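PDB 4G9M: agglutinin from Rhizoctonia solani, which probably binds carbohydrates as a ricin-type beta-trefoil lectin that assembles into a domain-swapped dimer. Local coordinates for residues N128-T132 and D133-W137. Residues are numbered along the deposited sequence; the frame is centred on the assembly and turned at random.
Sequences NNNAT and DNQKW
Gln135 reaches back along its own loop and reads the backbone of Asn128 to Thr132 with both ends of its amide. The extended chain (chi2 -177°) carries the amide to the backbone, where OE1 accepts from Asn130 N at 2.7 Å, on a lone pair in the carbonyl plane. The N-H of Thr132 adds a weak bond to the same oxygen. On the other branch NE2 gives a nearly straight bond to Asn128 O at 2.9 Å and a second to Asp112, whose carboxylate thus helps fix which way the amide is flipped.

The amide planes of Asn129 and Gln135 stand 63° apart. Asn129 OD1 takes the N-H of Ala131 (3.0 Å), closing an Asx turn, and accepts from a water that also bonds Gln135 O; its ND2 reaches Asn56 of the second subunit. Thr132 and Asn134 lie side by side, OG1 donating to OD1 at 2.7 Å, while OG1 also brushes Gln135 CG. The extended Lys136 brings NZ over the carbonyl plane of Ala131 O (3.0 Å) and into salt bridges with Asp133 and Asp96.

The loop joins strands 122-128 and 137-141 and ends in the Gln-x-Trp motif, Gln135 to Trp137, a hallmark of ricin-type beta-trefoils. Amides serve as donor and acceptor at once, and here they satisfy several backbone groups of a loop with little regular structure, alongside backbone bonds such as Gln135 N to Thr132 O, which is consistent with a defined shape.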
loop_
_atom_site.group_PDB
_atom_site.type_symbol
_atom_site.label_atom_id
_atom_site.label_comp_id
_atom_site.label_asym_id
_atom_site.label_seq_id
_atom_site.Cartn_x
_atom_site.Cartn_y
_atom_site.Cartn_z
ATOM N N ASN B 128 -2.472 -7.660 -15.491
ATOM C CA ASN B 128 -3.375 -6.556 -15.163
ATOM C C ASN B 128 -4.013 -6.765 -13.801
ATOM O O ASN B 128 -4.498 -7.857 -13.502
ATOM C CB ASN B 128 -4.466 -6.449 -16.239
ATOM C CG ASN B 128 -5.298 -5.194 -16.096
ATOM O OD1 ASN B 128 -4.863 -4.110 -16.473
ATOM N ND2 ASN B 128 -6.503 -5.335 -15.558
ATOM N N ASN B 129 -4.002 -5.724 -12.975
ATOM C CA ASN B 129 -4.530 -5.828 -11.626
ATOM C C ASN B 129 -6.044 -5.885 -11.694
ATOM O O ASN B 129 -6.706 -4.893 -12.005
ATOM C CB ASN B 129 -4.068 -4.646 -10.756
ATOM C CG ASN B 129 -4.411 -4.825 -9.284
ATOM O OD1 ASN B 129 -4.883 -5.884 -8.867
ATOM N ND2 ASN B 129 -4.159 -3.782 -8.480
ATOM N N ASN B 130 -6.583 -7.061 -11.393
ATOM C CA ASN B 130 -8.023 -7.266 -11.323
ATOM C C ASN B 130 -8.467 -7.455 -9.886
ATOM O O ASN B 130 -9.647 -7.702 -9.621
ATOM C CB ASN B 130 -8.397 -8.500 -12.123
ATOM C CG ASN B 130 -8.014 -8.369 -13.586
ATOM O OD1 ASN B 130 -8.248 -7.322 -14.192
ATOM N ND2 ASN B 130 -7.377 -9.399 -14.141
ATOM N N ALA B 131 -7.506 -7.345 -8.972
ATOM C CA ALA B 131 -7.719 -7.623 -7.554
ATOM C C ALA B 131 -8.412 -8.958 -7.304
ATOM O O ALA B 131 -9.299 -9.064 -6.462
ATOM C CB ALA B 131 -8.459 -6.486 -6.872
ATOM N N THR B 132 -8.022 -9.973 -8.066
ATOM C CA THR B 132 -8.355 -11.344 -7.717
ATOM C C THR B 132 -7.379 -11.823 -6.636
ATOM O O THR B 132 -6.274 -11.278 -6.494
ATOM C CB THR B 132 -8.335 -12.275 -8.956
ATOM O OG1 THR B 132 -7.105 -12.106 -9.671
ATOM C CG2 THR B 132 -9.485 -11.941 -9.901
ATOM N N ASP B 133 -7.789 -12.814 -5.844
ATOM C CA ASP B 133 -6.987 -13.252 -4.695
ATOM C C ASP B 133 -5.593 -13.778 -5.056
ATOM O O ASP B 133 -4.683 -13.712 -4.246
ATOM C CB ASP B 133 -7.745 -14.288 -3.847
ATOM C CG ASP B 133 -8.832 -13.665 -3.002
ATOM O OD1 ASP B 133 -8.996 -12.428 -3.068
ATOM O OD2 ASP B 133 -9.522 -14.408 -2.266
ATOM N N ASN B 134 -5.414 -14.280 -6.283
ATOM C CA ASN B 134 -4.084 -14.753 -6.694
ATOM C C ASN B 134 -3.131 -13.593 -6.984
ATOM O O ASN B 134 -1.940 -13.796 -7.249
ATOM C CB ASN B 134 -4.174 -15.677 -7.902
ATOM C CG ASN B 134 -4.741 -14.975 -9.119
ATOM O OD1 ASN B 134 -5.795 -14.333 -9.046
ATOM N ND2 ASN B 134 -4.030 -15.063 -10.233
ATOM N N GLN B 135 -3.664 -12.372 -6.915
ATOM C CA GLN B 135 -2.852 -11.170 -7.094
ATOM C C GLN B 135 -2.690 -10.428 -5.767
ATOM O O GLN B 135 -2.416 -9.224 -5.742
ATOM C CB GLN B 135 -3.498 -10.236 -8.123
ATOM C CG GLN B 135 -3.966 -10.923 -9.392
ATOM C CD GLN B 135 -4.533 -9.942 -10.389
ATOM O OE1 GLN B 135 -5.412 -9.135 -10.058
ATOM N NE2 GLN B 135 -4.014 -9.979 -11.618
ATOM N N LYS B 136 -2.878 -11.147 -4.660
ATOM C CA LYS B 136 -2.724 -10.565 -3.327
ATOM C C LYS B 136 -1.814 -11.469 -2.535
ATOM O O LYS B 136 -1.878 -12.694 -2.676
ATOM C CB LYS B 136 -4.069 -10.437 -2.618
ATOM C CG LYS B 136 -5.027 -9.460 -3.298
ATOM C CD LYS B 136 -6.446 -9.662 -2.804
ATOM C CE LYS B 136 -7.425 -9.009 -3.774
ATOM N NZ LYS B 136 -8.813 -9.489 -3.533
ATOM N N TRP B 137 -0.980 -10.862 -1.692
ATOM C CA TRP B 137 0.053 -11.599 -0.975
ATOM C C TRP B 137 0.045 -11.232 0.498
ATOM O O TRP B 137 -0.061 -10.054 0.854
ATOM C CB TRP B 137 1.432 -11.289 -1.581
ATOM C CG TRP B 137 1.506 -11.624 -3.072
ATOM C CD1 TRP B 137 1.101 -10.827 -4.116
ATOM C CD2 TRP B 137 1.994 -12.835 -3.661
ATOM N NE1 TRP B 137 1.303 -11.478 -5.319
ATOM C CE2 TRP B 137 1.857 -12.706 -5.064
ATOM C CE3 TRP B 137 2.535 -14.021 -3.142
ATOM C CZ2 TRP B 137 2.243 -13.712 -5.943
ATOM C CZ3 TRP B 137 2.918 -15.016 -4.012
ATOM C CH2 TRP B 137 2.782 -14.850 -5.406
HETATM O O HOH W 1 -4.664 -7.103 -6.237
#